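Local atomic coordinates of probable transcriptional regulatory protein NarL (Mycobacterium tuberculosis, PDB entry 3EUL), a protein that probably regulates genes of aerobic nitrate metabolism by binding their promoters, together with DevR, once its receiver domain has been phosphorylated by the sensor kinase NarS. Residues A65-R70 with A77-A82; G45-G50 with L54-A59. All blocks are in the same frame, centred on the assembly; numbering follows the deposited sequence.

Contact 1: A65-R70 with A77-A82; sequences ALLDYR and AQVAAA
L67 turns its CG beside the backbone N and anti to the carbonyl carbon (chi1 -55°), and V79 sets CG1 anti to its own N (chi1 178°). These two torsions bring one methyl of each side chain together. CD1 of L67 meets CG1 of V79 at 3.7 Å, and the side chains cross at about a right angle. The second pair lies just past the end of strand 64-68. There the ring of Y69 reaches helix 76-85 with its edge. CE1 of Y69 lies 4.0 Å from CB of A77, and this methyl sits near the ring plane, not over a face. The contact belongs to the beta-alpha-beta unit formed by strand 64-68, helix 76-85 and strand 91-96 of the CheY-like receiver fold. Between L67 and Y69 in the chain comes D68, the probable phosphorylation site, unmodified in this structure. Around the contact, L67 also packs on A53, V92 and L94, and D75 OD1 bonds to Q78 N near the start of the helix. Strand and helix therefore meet through carbon atoms alone, and van der Waals packing joins them without polar pairing.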
ATOM      1  N   ALA A  65      -2.074  -3.902   0.539  1.00 18.64           N
ATOM      2  CA  ALA A  65      -2.332  -2.725  -0.249  1.00 19.68           C
ATOM      3  C   ALA A  65      -1.121  -1.812  -0.049  1.00 19.75           C
ATOM      4  O   ALA A  65      -0.774  -1.499   1.096  1.00 21.66           O
ATOM      5  CB  ALA A  65      -3.610  -2.053   0.181  1.00 18.54           C
ATOM      6  N   LEU A  66      -0.419  -1.456  -1.125  1.00 19.18           N
ATOM      7  CA  LEU A  66       0.662  -0.486  -1.013  1.00 18.70           C
ATOM      8  C   LEU A  66       0.226   0.867  -1.531  1.00 18.49           C
ATOM      9  O   LEU A  66       0.073   1.047  -2.762  1.00 16.65           O
ATOM     10  CB  LEU A  66       1.864  -0.989  -1.809  1.00 18.79           C
ATOM     11  CG  LEU A  66       3.076  -0.083  -1.900  1.00 19.01           C
ATOM     12  CD1 LEU A  66       3.635   0.261  -0.524  1.00 17.32           C
ATOM     13  CD2 LEU A  66       4.129  -0.845  -2.786  1.00 20.99           C
ATOM     14  N   LEU A  67       0.018   1.827  -0.609  1.00 18.78           N
ATOM     15  CA  LEU A  67      -0.671   3.072  -0.927  1.00 18.77           C
ATOM     16  C   LEU A  67       0.121   4.332  -0.576  1.00 19.12           C
ATOM     17  O   LEU A  67       0.725   4.429   0.496  1.00 18.03           O
ATOM     18  CB  LEU A  67      -1.959   3.149  -0.135  1.00 18.66           C
ATOM     19  CG  LEU A  67      -2.947   2.002  -0.262  1.00 19.89           C
ATOM     20  CD1 LEU A  67      -4.170   2.288   0.600  1.00 16.44           C
ATOM     21  CD2 LEU A  67      -3.306   1.819  -1.718  1.00 15.42           C
ATOM     22  N   ASP A  68       0.133   5.296  -1.486  1.00 18.78           N
ATOM     23  CA  ASP A  68       0.742   6.585  -1.171  1.00 19.92           C
ATOM     24  C   ASP A  68       0.036   7.177   0.034  1.00 19.33           C
ATOM     25  O   ASP A  68      -1.181   7.108   0.135  1.00 19.46           O
ATOM     26  CB  ASP A  68       0.653   7.491  -2.403  1.00 19.13           C
ATOM     27  CG  ASP A  68       1.245   8.868  -2.199  1.00 21.94           C
ATOM     28  OD1 ASP A  68       2.263   9.047  -1.517  1.00 26.09           O
ATOM     29  OD2 ASP A  68       0.667   9.796  -2.787  1.00 30.83           O
ATOM     30  N   TYR A  69       0.782   7.771   0.955  1.00 19.63           N
ATOM     31  CA  TYR A  69       0.157   8.423   2.099  1.00 20.76           C
ATOM     32  C   TYR A  69      -0.811   9.536   1.630  1.00 20.68           C
ATOM     33  O   TYR A  69      -1.907   9.641   2.134  1.00 19.40           O
ATOM     34  CB  TYR A  69       1.219   8.950   3.070  1.00 20.33           C
ATOM     35  CG  TYR A  69       0.628   9.700   4.204  1.00 20.66           C
ATOM     36  CD1 TYR A  69      -0.161   9.072   5.135  1.00 20.37           C
ATOM     37  CD2 TYR A  69       0.835  11.066   4.339  1.00 20.32           C
ATOM     38  CE1 TYR A  69      -0.727   9.778   6.180  1.00 22.10           C
ATOM     39  CE2 TYR A  69       0.274  11.774   5.370  1.00 20.50           C
ATOM     40  CZ  TYR A  69      -0.512  11.145   6.272  1.00 20.06           C
ATOM     41  OH  TYR A  69      -1.026  11.851   7.338  1.00 21.14           O
ATOM     42  N   ARG A  70      -0.413  10.308   0.636  1.00 22.94           N
ATOM     43  CA  ARG A  70      -1.203  11.429   0.147  1.00 24.75           C
ATOM     44  C   ARG A  70      -2.012  11.122  -1.115  1.00 25.42           C
ATOM     45  O   ARG A  70      -1.948  11.822  -2.119  1.00 26.78           O
ATOM     46  CB  ARG A  70      -0.318  12.660  -0.050  1.00 25.73           C
ATOM     47  CG  ARG A  70       0.017  13.336   1.296  1.00 28.13           C
ATOM     48  CD  ARG A  70      -0.960  14.460   1.614  1.00 33.45           C
ATOM     49  NE  ARG A  70      -0.663  15.553   0.696  1.00 37.73           N
ATOM     50  CZ  ARG A  70      -1.140  16.790   0.748  1.00 38.39           C
ATOM     51  NH1 ARG A  70      -1.992  17.167   1.687  1.00 40.99           N
ATOM     52  NH2 ARG A  70      -0.763  17.652  -0.184  1.00 39.60           N
ATOM     53  N   ALA A  77      -3.813   6.877   5.427  1.00 19.30           N
ATOM     54  CA  ALA A  77      -4.161   6.502   6.825  1.00 18.59           C
ATOM     55  C   ALA A  77      -5.649   6.341   7.033  1.00 17.84           C
ATOM     56  O   ALA A  77      -6.053   5.483   7.827  1.00 17.38           O
ATOM     57  CB  ALA A  77      -3.586   7.516   7.841  1.00 17.78           C
ATOM     58  N   GLN A  78      -6.454   7.182   6.367  1.00 17.09           N
ATOM     59  CA  GLN A  78      -7.911   7.022   6.352  1.00 18.13           C
ATOM     60  C   GLN A  78      -8.311   5.679   5.732  1.00 17.88           C
ATOM     61  O   GLN A  78      -9.176   4.977   6.267  1.00 18.26           O
ATOM     62  CB  GLN A  78      -8.606   8.168   5.617  1.00 18.02           C
ATOM     63  CG  GLN A  78      -8.287   9.505   6.197  1.00 19.11           C
ATOM     64  CD  GLN A  78      -9.049  10.617   5.523  1.00 21.46           C
ATOM     65  OE1 GLN A  78      -8.753  10.985   4.393  1.00 24.71           O
ATOM     66  NE2 GLN A  78     -10.040  11.160   6.221  1.00 23.52           N
ATOM     67  N   VAL A  79      -7.675   5.305   4.640  1.00 17.28           N
ATOM     68  CA  VAL A  79      -7.939   3.991   4.066  1.00 18.09           C
ATOM     69  C   VAL A  79      -7.517   2.898   5.027  1.00 18.01           C
ATOM     70  O   VAL A  79      -8.284   1.955   5.218  1.00 17.66           O
ATOM     71  CB  VAL A  79      -7.233   3.759   2.699  1.00 18.31           C
ATOM     72  CG1 VAL A  79      -7.513   2.319   2.159  1.00 17.26           C
ATOM     73  CG2 VAL A  79      -7.633   4.793   1.673  1.00 17.04           C
ATOM     74  N   ALA A  80      -6.312   3.002   5.613  1.00 17.98           N
ATOM     75  CA  ALA A  80      -5.865   2.008   6.616  1.00 18.17           C
ATOM     76  C   ALA A  80      -6.865   1.854   7.775  1.00 18.33           C
ATOM     77  O   ALA A  80      -7.202   0.732   8.207  1.00 17.23           O
ATOM     78  CB  ALA A  80      -4.485   2.324   7.139  1.00 18.21           C
ATOM     79  N   ALA A  81      -7.373   2.983   8.262  1.00 18.48           N
ATOM     80  CA  ALA A  81      -8.385   2.993   9.335  1.00 18.61           C
ATOM     81  C   ALA A  81      -9.672   2.251   8.975  1.00 18.83           C
ATOM     82  O   ALA A  81     -10.236   1.495   9.802  1.00 17.97           O
ATOM     83  CB  ALA A  81      -8.737   4.469   9.691  1.00 18.87           C
ATOM     84  N   ALA A  82     -10.160   2.526   7.763  1.00 17.66           N
ATOM     85  CA  ALA A  82     -11.369   1.967   7.219  1.00 18.73           C
ATOM     86  C   ALA A  82     -11.234   0.452   7.022  1.00 18.93           C
ATOM     87  O   ALA A  82     -12.145  -0.287   7.366  1.00 19.45           O
ATOM     88  CB  ALA A  82     -11.715   2.665   5.858  1.00 18.15           C
TER

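Contact 2: G45-G50 with L54-A59; sequences GEADDG and LELIKA
L56 points from helix 50-60 toward strand 41-47 and lays one methyl along the strand backbone. Its CG is anti to the carbonyl carbon (chi1 -76°), and the extended chi2 carries CD1 forward to the strand. CD1 of L56 lies 3.5 Å from O of E46. It is also 3.9 Å from C of G45, so most of what it meets is main chain. The one side chain it touches is A47, whose CB also points to the helix. That methyl and CD1 of L56 are 4.0 Å apart. E46 directs its side chain away from the helix, and its OE1 forms a salt bridge with NE of R28 on helix 25-38. Neighbouring strand residues thus serve opposite faces of the sheet.

Strand 41-47 is an edge strand of the five-stranded parallel sheet of the receiver domain, and helix 50-60 follows it after a short turn. The local axes run nearly antiparallel, at 163°, with a closest approach of 8.6 Å. D49 is the N-cap of the helix, and its OD1 makes weak hydrogen bonds to N of A51 and A52.

L54 is turned differently from L56. Its CG is anti to the backbone N, and the end of the side chain leads away from 45-50 to A82 and V83 of helix 76-85. What L54 gives to this contact is its backbone and CB. N of L54 donates to O of G50 at 2.9 Å, the first-turn bond of the helix, with an N-H...O angle of 158°. CB of L54 rests 3.6 Å from the same oxygen. On the outer side of the helix, NZ of K58 and OE1 of E55 form a salt bridge of 2.8 Å, whose hydrogen bond is weak.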
ATOM      1  N   GLY A  45      -4.960  -4.813  -8.658  1.00 19.27           N
ATOM      2  CA  GLY A  45      -5.660  -3.553  -8.876  1.00 19.59           C
ATOM      3  C   GLY A  45      -4.767  -2.366  -8.638  1.00 19.41           C
ATOM      4  O   GLY A  45      -3.863  -2.437  -7.820  1.00 17.88           O
ATOM      5  N   GLU A  46      -5.027  -1.279  -9.372  1.00 20.66           N
ATOM      6  CA  GLU A  46      -4.325  -0.010  -9.218  1.00 21.45           C
ATOM      7  C   GLU A  46      -5.321   1.133  -9.082  1.00 21.83           C
ATOM      8  O   GLU A  46      -6.314   1.133  -9.804  1.00 22.27           O
ATOM      9  CB  GLU A  46      -3.557   0.277 -10.491  1.00 21.95           C
ATOM     10  CG  GLU A  46      -2.471  -0.703 -10.808  1.00 24.19           C
ATOM     11  CD  GLU A  46      -1.733  -0.343 -12.093  1.00 25.49           C
ATOM     12  OE1 GLU A  46      -1.368   0.852 -12.245  1.00 30.54           O
ATOM     13  OE2 GLU A  46      -1.540  -1.265 -12.941  1.00 28.27           O
ATOM     14  N   ALA A  47      -5.023   2.119  -8.238  1.00 21.65           N
ATOM     15  CA  ALA A  47      -5.908   3.266  -8.014  1.00 22.93           C
ATOM     16  C   ALA A  47      -5.082   4.539  -8.007  1.00 23.27           C
ATOM     17  O   ALA A  47      -3.917   4.519  -7.630  1.00 22.52           O
ATOM     18  CB  ALA A  47      -6.636   3.131  -6.671  1.00 22.93           C
ATOM     19  N   ASP A  48      -5.692   5.649  -8.399  1.00 23.94           N
ATOM     20  CA  ASP A  48      -5.053   6.943  -8.241  1.00 25.34           C
ATOM     21  C   ASP A  48      -5.771   7.834  -7.259  1.00 25.38           C
ATOM     22  O   ASP A  48      -5.406   8.996  -7.122  1.00 26.87           O
ATOM     23  CB  ASP A  48      -4.841   7.635  -9.593  1.00 26.98           C
ATOM     24  CG  ASP A  48      -6.016   7.474 -10.519  1.00 31.32           C
ATOM     25  OD1 ASP A  48      -7.098   8.009 -10.188  1.00 37.20           O
ATOM     26  OD2 ASP A  48      -5.854   6.800 -11.572  1.00 38.30           O
ATOM     27  N   ASP A  49      -6.762   7.309  -6.542  1.00 24.08           N
ATOM     28  CA  ASP A  49      -7.303   8.050  -5.406  1.00 24.40           C
ATOM     29  C   ASP A  49      -7.766   7.117  -4.299  1.00 23.16           C
ATOM     30  O   ASP A  49      -7.909   5.908  -4.511  1.00 20.90           O
ATOM     31  CB  ASP A  49      -8.406   8.996  -5.845  1.00 25.33           C
ATOM     32  CG  ASP A  49      -9.643   8.289  -6.265  1.00 28.97           C
ATOM     33  OD1 ASP A  49     -10.530   8.095  -5.399  1.00 31.70           O
ATOM     34  OD2 ASP A  49      -9.731   7.931  -7.459  1.00 34.72           O
ATOM     35  N   GLY A  50      -7.931   7.672  -3.105  1.00 22.07           N
ATOM     36  CA  GLY A  50      -8.051   6.816  -1.933  1.00 22.22           C
ATOM     37  C   GLY A  50      -9.358   6.050  -1.890  1.00 22.00           C
ATOM     38  O   GLY A  50      -9.404   4.940  -1.376  1.00 21.04           O
ATOM     39  N   LEU A  54      -9.777   2.041  -1.647  1.00 18.33           N
ATOM     40  CA  LEU A  54     -10.586   1.327  -0.657  1.00 18.98           C
ATOM     41  C   LEU A  54     -11.592   0.354  -1.310  1.00 19.75           C
ATOM     42  O   LEU A  54     -11.780  -0.786  -0.853  1.00 17.92           O
ATOM     43  CB  LEU A  54     -11.297   2.330   0.227  1.00 19.12           C
ATOM     44  CG  LEU A  54     -12.214   1.717   1.268  1.00 19.44           C
ATOM     45  CD1 LEU A  54     -11.449   0.821   2.206  1.00 20.16           C
ATOM     46  CD2 LEU A  54     -12.941   2.814   2.031  1.00 18.26           C
ATOM     47  N   GLU A  55     -12.215   0.802  -2.391  1.00 20.24           N
ATOM     48  CA  GLU A  55     -13.144  -0.041  -3.096  1.00 19.95           C
ATOM     49  C   GLU A  55     -12.459  -1.245  -3.708  1.00 19.64           C
ATOM     50  O   GLU A  55     -13.026  -2.330  -3.670  1.00 18.63           O
ATOM     51  CB  GLU A  55     -13.911   0.752  -4.150  1.00 20.73           C
ATOM     52  CG  GLU A  55     -15.026  -0.036  -4.795  1.00 23.14           C
ATOM     53  CD  GLU A  55     -16.191  -0.406  -3.855  1.00 28.23           C
ATOM     54  OE1 GLU A  55     -16.516   0.338  -2.887  1.00 32.41           O
ATOM     55  OE2 GLU A  55     -16.826  -1.453  -4.133  1.00 32.33           O
ATOM     56  N   LEU A  56     -11.247  -1.073  -4.266  1.00 18.91           N
ATOM     57  CA  LEU A  56     -10.508  -2.197  -4.803  1.00 18.65           C
ATOM     58  C   LEU A  56     -10.120  -3.186  -3.720  1.00 18.14           C
ATOM     59  O   LEU A  56     -10.082  -4.404  -3.955  1.00 17.03           O
ATOM     60  CB  LEU A  56      -9.230  -1.745  -5.505  1.00 17.87           C
ATOM     61  CG  LEU A  56      -9.314  -1.120  -6.890  1.00 20.87           C
ATOM     62  CD1 LEU A  56      -7.945  -0.617  -7.243  1.00 19.55           C
ATOM     63  CD2 LEU A  56      -9.793  -2.089  -7.979  1.00 19.93           C
ATOM     64  N   ILE A  57      -9.790  -2.657  -2.539  1.00 16.76           N
ATOM     65  CA  ILE A  57      -9.461  -3.511  -1.401  1.00 17.00           C
ATOM     66  C   ILE A  57     -10.696  -4.331  -1.003  1.00 16.99           C
ATOM     67  O   ILE A  57     -10.592  -5.540  -0.760  1.00 18.19           O
ATOM     68  CB  ILE A  57      -8.879  -2.682  -0.214  1.00 15.80           C
ATOM     69  CG1 ILE A  57      -7.508  -2.102  -0.602  1.00 16.96           C
ATOM     70  CG2 ILE A  57      -8.754  -3.530   1.070  1.00 15.64           C
ATOM     71  CD1 ILE A  57      -7.009  -0.973   0.310  1.00 16.32           C
ATOM     72  N   LYS A  58     -11.865  -3.701  -0.962  1.00 17.00           N
ATOM     73  CA  LYS A  58     -13.089  -4.450  -0.632  1.00 18.47           C
ATOM     74  C   LYS A  58     -13.365  -5.564  -1.641  1.00 18.29           C
ATOM     75  O   LYS A  58     -13.781  -6.641  -1.257  1.00 18.17           O
ATOM     76  CB  LYS A  58     -14.311  -3.533  -0.507  1.00 19.43           C
ATOM     77  CG  LYS A  58     -14.226  -2.539   0.676  1.00 21.88           C
ATOM     78  CD  LYS A  58     -15.487  -1.728   0.874  1.00 23.24           C
ATOM     79  CE  LYS A  58     -15.822  -0.930  -0.366  1.00 28.11           C
ATOM     80  NZ  LYS A  58     -17.081  -0.128  -0.196  1.00 29.66           N
ATOM     81  N   ALA A  59     -13.124  -5.301  -2.921  1.00 18.06           N
ATOM     82  CA  ALA A  59     -13.425  -6.270  -3.980  1.00 17.84           C
ATOM     83  C   ALA A  59     -12.394  -7.393  -4.088  1.00 17.47           C
ATOM     84  O   ALA A  59     -12.758  -8.562  -4.212  1.00 18.38           O
ATOM     85  CB  ALA A  59     -13.560  -5.564  -5.325  1.00 17.39           C
TER

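Contact 2 comes first in the chain, and its helix 50-60 is followed, after a short connection, by strand 64-68 of contact 1. The centres of the two contacts lie about 10 Å apart, and each packs a helix on one parallel sheet. Helix 50-60 joins them. CD1 of I57 packs against CB of A65 at 3.6 Å and against CG1 of V79 at 3.8 Å. CG2 of V79 lies 3.5 Å from O of G50, the oxygen that also accepts the bond from L54. Further along the two helices, CB of A82 and CD2 of L54 are 4.0 Å apart. The probable phosphorylation site, D68, lies in segment 65-70 and carries no phosphate in this structure.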